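Local coordinates for regulatory protein SdiA (Escherichia coli, PDB 4LFU), which acts as a LuxR-type quorum-sensing receptor that recognises acyl-homoserine lactone autoinducers and activates transcription, including that of the ftsQAZ cell-division genes, at residues T61-P64 / E65-S69; S205-E208 / N209-N212; Y27-I30 / E31-Q35. All coordinates share one frame; numbering follows the deposited sequence.

Contact 1: residues T61-P64 / E65-S69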
loop_
_atom_site.group_PDB
_atom_site.type_symbol
_atom_site.label_atom_id
_atom_site.label_comp_id
_atom_site.label_asym_id
_atom_site.label_seq_id
_atom_site.Cartn_x
_atom_site.Cartn_y
_atom_site.Cartn_z
ATOM N N THR A 61 3.948 15.487 -16.827
ATOM C CA THR A 61 2.698 16.012 -17.320
ATOM C C THR A 61 2.863 16.485 -18.756
ATOM O O THR A 61 3.996 16.732 -19.199
ATOM C CB THR A 61 2.172 17.131 -16.349
ATOM O OG1 THR A 61 0.844 17.500 -16.723
ATOM C CG2 THR A 61 3.045 18.350 -16.373
ATOM N N ASN A 62 1.753 16.586 -19.497
ATOM C CA ASN A 62 1.775 17.333 -20.770
ATOM C C ASN A 62 1.096 18.722 -20.702
ATOM O O ASN A 62 0.822 19.338 -21.726
ATOM C CB ASN A 62 1.222 16.510 -21.932
ATOM C CG ASN A 62 -0.258 16.221 -21.793
ATOM O OD1 ASN A 62 -0.903 15.775 -22.739
ATOM N ND2 ASN A 62 -0.799 16.457 -20.620
ATOM N N TYR A 63 0.831 19.200 -19.492
ATOM C CA TYR A 63 0.391 20.572 -19.292
ATOM C C TYR A 63 1.430 21.544 -19.837
ATOM O O TYR A 63 2.651 21.275 -19.759
ATOM C CB TYR A 63 0.202 20.870 -17.821
ATOM C CG TYR A 63 -1.089 20.369 -17.208
ATOM C CD1 TYR A 63 -1.062 19.503 -16.111
ATOM C CD2 TYR A 63 -2.328 20.781 -17.693
ATOM C CE1 TYR A 63 -2.240 19.054 -15.515
ATOM C CE2 TYR A 63 -3.501 20.347 -17.113
ATOM C CZ TYR A 63 -3.449 19.468 -16.025
ATOM O OH TYR A 63 -4.605 19.012 -15.446
ATOM N N PRO A 64 0.963 22.691 -20.382
ATOM C CA PRO A 64 1.956 23.663 -20.871
ATOM C C PRO A 64 2.925 24.014 -19.739
ATOM O O PRO A 64 2.529 24.063 -18.558
ATOM C CB PRO A 64 1.106 24.873 -21.274
ATOM C CG PRO A 64 -0.261 24.304 -21.566
ATOM C CD PRO A 64 -0.422 23.157 -20.568
ATOM N N GLU A 65 4.188 24.206 -20.096
ATOM C CA GLU A 65 5.218 24.620 -19.137
ATOM C C GLU A 65 4.880 25.856 -18.305
ATOM O O GLU A 65 5.265 25.939 -17.151
ATOM C CB GLU A 65 6.577 24.807 -19.827
ATOM C CG GLU A 65 7.740 24.658 -18.825
ATOM C CD GLU A 65 9.119 24.917 -19.431
ATOM O OE1 GLU A 65 9.308 24.651 -20.646
ATOM O OE2 GLU A 65 10.011 25.400 -18.684
ATOM N N ALA A 66 4.169 26.825 -18.877
ATOM C CA ALA A 66 3.829 28.051 -18.128
ATOM C C ALA A 66 2.876 27.807 -16.959
ATOM O O ALA A 66 2.966 28.486 -15.924
ATOM C CB ALA A 66 3.278 29.121 -19.060
ATOM N N TRP A 67 1.964 26.844 -17.135
ATOM C CA TRP A 67 1.005 26.426 -16.091
ATOM C C TRP A 67 1.681 25.717 -14.920
ATOM O O TRP A 67 1.377 25.977 -13.761
ATOM C CB TRP A 67 -0.050 25.476 -16.673
ATOM C CG TRP A 67 -0.914 26.047 -17.757
ATOM C CD1 TRP A 67 -0.667 27.160 -18.525
ATOM C CD2 TRP A 67 -2.152 25.498 -18.229
ATOM N NE1 TRP A 67 -1.684 27.338 -19.437
ATOM C CE2 TRP A 67 -2.608 26.334 -19.278
ATOM C CE3 TRP A 67 -2.924 24.378 -17.864
ATOM C CZ2 TRP A 67 -3.807 26.085 -19.978
ATOM C CZ3 TRP A 67 -4.129 24.141 -18.544
ATOM C CH2 TRP A 67 -4.561 25.001 -19.591
ATOM N N VAL A 68 2.588 24.806 -15.243
ATOM C CA VAL A 68 3.341 24.042 -14.256
ATOM C C VAL A 68 4.194 25.028 -13.451
ATOM O O VAL A 68 4.193 25.043 -12.218
ATOM C CB VAL A 68 4.255 22.971 -14.968
ATOM C CG1 VAL A 68 5.238 22.335 -13.986
ATOM C CG2 VAL A 68 3.430 21.914 -15.642
ATOM N N SER A 69 4.911 25.866 -14.188
ATOM C CA SER A 69 5.773 26.896 -13.615
ATOM C C SER A 69 4.984 27.835 -12.692
ATOM O O SER A 69 5.481 28.241 -11.636
ATOM C CB SER A 69 6.472 27.640 -14.761
ATOM O OG SER A 69 7.333 28.639 -14.276
#
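Trp67 carries CG anti to its own carbonyl carbon (chi1 -62°), and this swings the indole back over Pro64, the N-cap residue just ahead of helix 65-73. Tyr63, with CG likewise anti to its carbonyl carbon, brings its ring to the same indole from the neighbouring position. The setting is the autoinducer-binding domain, where the chain leaves the edge strand 57-61 and turns into this helix. The proline ring lies over one face of the indole: CG sits 3.9 Å from the centroid of the five-membered ring and only 10° off its normal, a CH-pi contact, while Pro64 CD approaches Trp67 CD2 to 3.7 Å. Tyr63 takes no part in a stack with the indole. The two rings meet rim to rim with their planes at 32°, and Tyr63 CD2 comes within 3.7 Å of Trp67 CE3. Tyr63 OH is hydrogen-bonded to Ser136 OG of strand 130-137, which ties the phenol end to the sheet, and Tyr41 stacks on the Tyr63 ring and also meets the indole. Tyr63 also lies beside a bound tetraethylene glycol, probably a crystallisation additive.

At the backbone, one carbonyl oxygen, Pro64 O, accepts weak hydrogen bonds from both Val68 N and Trp67 N; the bond from Val68 is much the straighter. Val68 CG2 reaches back toward the strand end, 4.0 Å from Tyr63 CB and 3.7 Å from Thr61 CG2.

Contact 2: residues S205-E208 / N209-N212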
loop_
_atom_site.group_PDB
_atom_site.type_symbol
_atom_site.label_atom_id
_atom_site.label_comp_id
_atom_site.label_asym_id
_atom_site.label_seq_id
_atom_site.Cartn_x
_atom_site.Cartn_y
_atom_site.Cartn_z
ATOM N N SER A 205 23.506 -13.326 20.190
ATOM C CA SER A 205 24.737 -13.975 20.672
ATOM C C SER A 205 25.995 -13.472 19.941
ATOM O O SER A 205 26.843 -14.261 19.514
ATOM C CB SER A 205 24.615 -15.512 20.574
ATOM O OG SER A 205 23.460 -15.969 21.261
ATOM N N ILE A 206 26.086 -12.154 19.778
ATOM C CA ILE A 206 27.260 -11.485 19.208
ATOM C C ILE A 206 27.680 -10.360 20.168
ATOM O O ILE A 206 27.027 -10.126 21.170
ATOM C CB ILE A 206 26.978 -10.936 17.781
ATOM C CG1 ILE A 206 25.644 -10.155 17.763
ATOM C CG2 ILE A 206 27.003 -12.069 16.763
ATOM C CD1 ILE A 206 25.335 -9.422 16.475
ATOM N N SER A 207 28.784 -9.694 19.880
ATOM C CA SER A 207 29.239 -8.589 20.702
ATOM C C SER A 207 28.576 -7.255 20.286
ATOM O O SER A 207 28.045 -7.122 19.187
ATOM C CB SER A 207 30.761 -8.485 20.604
ATOM O OG SER A 207 31.143 -8.016 19.327
ATOM N N GLU A 208 28.600 -6.286 21.187
ATOM C CA GLU A 208 28.133 -4.941 20.892
ATOM C C GLU A 208 28.921 -4.303 19.744
ATOM O O GLU A 208 28.362 -3.551 18.943
ATOM C CB GLU A 208 28.208 -4.062 22.140
ATOM C CG GLU A 208 26.989 -4.174 23.023
ATOM C CD GLU A 208 27.148 -3.440 24.340
ATOM O OE1 GLU A 208 27.183 -2.188 24.311
ATOM O OE2 GLU A 208 27.222 -4.119 25.403
ATOM N N ASN A 209 30.213 -4.622 19.674
ATOM C CA ASN A 209 31.072 -4.190 18.576
ATOM C C ASN A 209 30.567 -4.609 17.223
ATOM O O ASN A 209 30.610 -3.827 16.287
ATOM C CB ASN A 209 32.479 -4.735 18.758
ATOM C CG ASN A 209 33.321 -3.829 19.581
ATOM O OD1 ASN A 209 33.787 -2.789 19.098
ATOM N ND2 ASN A 209 33.519 -4.188 20.840
ATOM N N THR A 210 30.114 -5.856 17.134
ATOM C CA THR A 210 29.531 -6.406 15.914
ATOM C C THR A 210 28.236 -5.682 15.540
ATOM O O THR A 210 28.065 -5.293 14.373
ATOM C CB THR A 210 29.261 -7.921 16.062
ATOM O OG1 THR A 210 30.489 -8.589 16.391
ATOM C CG2 THR A 210 28.679 -8.520 14.774
ATOM N N VAL A 211 27.343 -5.512 16.527
ATOM C CA VAL A 211 26.088 -4.807 16.337
ATOM C C VAL A 211 26.387 -3.418 15.774
ATOM O O VAL A 211 25.862 -3.058 14.731
ATOM C CB VAL A 211 25.220 -4.708 17.655
ATOM C CG1 VAL A 211 24.031 -3.782 17.436
ATOM C CG2 VAL A 211 24.721 -6.096 18.110
ATOM N N ASN A 212 27.258 -2.674 16.456
ATOM C CA ASN A 212 27.607 -1.303 16.092
ATOM C C ASN A 212 28.355 -1.215 14.775
ATOM O O ASN A 212 28.233 -0.212 14.064
ATOM C CB ASN A 212 28.382 -0.594 17.225
ATOM C CG ASN A 212 27.602 -0.581 18.553
ATOM O OD1 ASN A 212 26.362 -0.516 18.563
ATOM N ND2 ASN A 212 28.320 -0.674 19.672
HETATM O O HOH W 1 26.889 0.255 22.242
#
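Asn209 and Ser207 meet first, at the helix start, with Asn209 CB lying 3.6 Å from Ser207 OG. Ser207 is the N-cap residue of helix 208-222, and its OG occupies the cramped place between backbone N and carbonyl carbon (chi1 71°), from which it reaches the first turn.

Next comes Thr210, whose OG1 shares a hydrogen bond of 3.1 Å with Ser207 OG; either hydroxyl could be the donor. The methyl of the same threonine, CG2, turns the other way and touches Ile206 CD1 at 3.9 Å; the hydroxyl thus serves the cap while the methyl meets the isoleucine.

Val211 gives its backbone N to Ser207 O in a nearly straight bond of 3.2 Å. Its CG2 packs against Ile206 CD1 at 3.8 Å, the two side chains crossing at about a right angle. All this belongs to the predicted helix-turn-helix of the LuxR-type DNA-binding domain. Ile206 N takes part in the Schellman motif that ends helix 197-204, with Ser205 as its C-prime residue, and Val211 also touches Ser197 and Ile200 of that helix.

Asn212 closes the turn, its backbone N bonded to Glu208 O at 2.9 Å. The side chain faces two ways: OD1 is hydrogen-bonded to Ser197 OG, while ND2 donates to a water at 3.1 Å that in turn donates to Glu208 OE1.

Contact 3: residues Y27-I30 / E31-Q35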
loop_
_atom_site.group_PDB
_atom_site.type_symbol
_atom_site.label_atom_id
_atom_site.label_comp_id
_atom_site.label_asym_id
_atom_site.label_seq_id
_atom_site.Cartn_x
_atom_site.Cartn_y
_atom_site.Cartn_z
ATOM N N TYR A 27 4.720 7.268 -20.772
ATOM C CA TYR A 27 4.076 8.584 -20.847
ATOM C C TYR A 27 3.272 8.783 -22.119
ATOM O O TYR A 27 2.152 9.282 -22.072
ATOM C CB TYR A 27 5.074 9.715 -20.650
ATOM C CG TYR A 27 5.761 9.660 -19.318
ATOM C CD1 TYR A 27 5.033 9.517 -18.139
ATOM C CD2 TYR A 27 7.131 9.767 -19.228
ATOM C CE1 TYR A 27 5.677 9.468 -16.894
ATOM C CE2 TYR A 27 7.780 9.717 -18.006
ATOM C CZ TYR A 27 7.049 9.566 -16.845
ATOM O OH TYR A 27 7.707 9.523 -15.625
ATOM N N HIS A 28 3.819 8.336 -23.241
ATOM C CA HIS A 28 3.120 8.443 -24.516
ATOM C C HIS A 28 1.809 7.655 -24.530
ATOM O O HIS A 28 0.802 8.134 -25.056
ATOM C CB HIS A 28 4.030 8.025 -25.685
ATOM C CG HIS A 28 3.357 8.125 -27.017
ATOM N ND1 HIS A 28 2.861 7.021 -27.685
ATOM C CD2 HIS A 28 3.052 9.201 -27.785
ATOM C CE1 HIS A 28 2.294 7.415 -28.814
ATOM N NE2 HIS A 28 2.396 8.732 -28.897
ATOM N N GLU A 29 1.824 6.453 -23.950
ATOM C CA GLU A 29 0.630 5.614 -23.840
ATOM C C GLU A 29 -0.435 6.229 -22.937
ATOM O O GLU A 29 -1.623 6.125 -23.237
ATOM C CB GLU A 29 0.998 4.200 -23.365
ATOM C CG GLU A 29 -0.150 3.159 -23.399
ATOM C CD GLU A 29 -0.802 3.014 -24.779
ATOM O OE1 GLU A 29 -0.066 2.982 -25.796
ATOM O OE2 GLU A 29 -2.054 2.932 -24.854
ATOM N N ILE A 30 -0.020 6.865 -21.836
ATOM C CA ILE A 30 -0.963 7.566 -20.951
ATOM C C ILE A 30 -1.602 8.746 -21.674
ATOM O O ILE A 30 -2.815 8.932 -21.584
ATOM C CB ILE A 30 -0.326 8.063 -19.641
ATOM C CG1 ILE A 30 -0.005 6.880 -18.719
ATOM C CG2 ILE A 30 -1.248 9.094 -18.950
ATOM C CD1 ILE A 30 1.042 7.220 -17.654
ATOM N N GLU A 31 -0.785 9.507 -22.408
ATOM C CA GLU A 31 -1.288 10.604 -23.255
ATOM C C GLU A 31 -2.329 10.129 -24.285
ATOM O O GLU A 31 -3.415 10.700 -24.383
ATOM C CB GLU A 31 -0.149 11.360 -23.946
ATOM C CG GLU A 31 -0.663 12.570 -24.736
ATOM C CD GLU A 31 0.445 13.415 -25.335
ATOM O OE1 GLU A 31 0.445 14.644 -25.085
ATOM O OE2 GLU A 31 1.320 12.852 -26.049
ATOM N N LEU A 32 -2.001 9.064 -25.014
ATOM C CA LEU A 32 -2.940 8.433 -25.957
ATOM C C LEU A 32 -4.249 7.966 -25.319
ATOM O O LEU A 32 -5.321 8.181 -25.885
ATOM C CB LEU A 32 -2.256 7.279 -26.689
ATOM C CG LEU A 32 -2.733 6.861 -28.088
ATOM C CD1 LEU A 32 -3.398 5.464 -28.086
ATOM C CD2 LEU A 32 -3.616 7.934 -28.800
ATOM N N GLN A 33 -4.153 7.337 -24.145
ATOM C CA GLN A 33 -5.320 6.866 -23.380
ATOM C C GLN A 33 -6.188 8.014 -22.870
ATOM O O GLN A 33 -7.403 7.929 -22.898
ATOM C CB GLN A 33 -4.877 5.993 -22.186
ATOM C CG GLN A 33 -4.357 4.622 -22.554
ATOM C CD GLN A 33 -5.352 3.820 -23.356
ATOM O OE1 GLN A 33 -6.548 3.812 -23.046
ATOM N NE2 GLN A 33 -4.869 3.150 -24.412
ATOM N N ALA A 34 -5.558 9.085 -22.396
ATOM C CA ALA A 34 -6.286 10.292 -22.003
ATOM C C ALA A 34 -7.129 10.800 -23.182
ATOM O O ALA A 34 -8.319 11.095 -23.031
ATOM C CB ALA A 34 -5.314 11.366 -21.541
ATOM N N GLN A 35 -6.480 10.878 -24.343
ATOM C CA GLN A 35 -7.087 11.296 -25.606
ATOM C C GLN A 35 -8.271 10.433 -26.034
ATOM O O GLN A 35 -9.298 10.963 -26.458
ATOM C CB GLN A 35 -6.011 11.384 -26.700
ATOM C CG GLN A 35 -5.310 12.757 -26.678
ATOM C CD GLN A 35 -3.897 12.775 -27.262
ATOM O OE1 GLN A 35 -3.162 13.746 -27.067
ATOM N NE2 GLN A 35 -3.512 11.709 -27.975
#
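Gln33 NE2 donates to Glu29 OE2 at 2.9 Å, with an N-H...O angle of 169°. The acceptor lies close to the amide plane of Gln33, and the nitrogen meets OE2 nearly along its C-O axis; carboxylate and amide planes are 32° apart. Both chains bend at chi2, and this brings the groups together. Glu29 starts out with CG opposite its backbone N and then folds at chi2 (56°), whereas Gln33 folds in the opposite sense, bringing the amide back to the preceding turn. The same oxygen, Glu29 OE2, forms a salt bridge with Arg16 of helix 6-19, so two partners hold it, and the nearby guanidinium would be expected to favour the charged carboxylate.

Beneath the side chains runs the regular main-chain bonding of the helix. Gln33 N bonds to Glu29 O at 2.9 Å, which links this pair of residues a second time, and Ala34 N bonds to Ile30 O, also at 2.9 Å. Glu31 N and Leu32 N follow the same pattern with Tyr27 O and His28 O. Gln33 CG lies close to the carbonyl of the preceding turn, 3.2 Å from Glu29 O.

Further out, Gln33 packs on Trp9, Met13 and Leu157. Ile30 faces the sheet and helix 147-167, touching Tyr42, Leu133, Phe135 and Ser161, and Tyr27 stacks on Tyr60. This is an i to i+4 pairing on helix 23-36, set between helices and an antiparallel sheet in the alpha-beta-alpha sandwich of the LuxR-type autoinducer-binding domain, a member of the GAF clan.

From the N terminus the chain first reaches contact 3, within helix 23-36, where no loop is closed because successive turns of one helix meet. Contact 1 comes at the end of strand 57-61, where the chain makes a short turn from this edge strand into helix 65-73. These two share the autoinducer-binding domain, with centres about 16 Å apart, and touch where Asn62 and Glu31 approach each other; Tyr42 of strand 41-47 contacts both. Contact 2 comes much later, at the turn between helices 197-204 and 208-222 of the DNA-binding domain, its centre more than 50 Å from the other two. The three contacts lie in series, neither nested nor crossing.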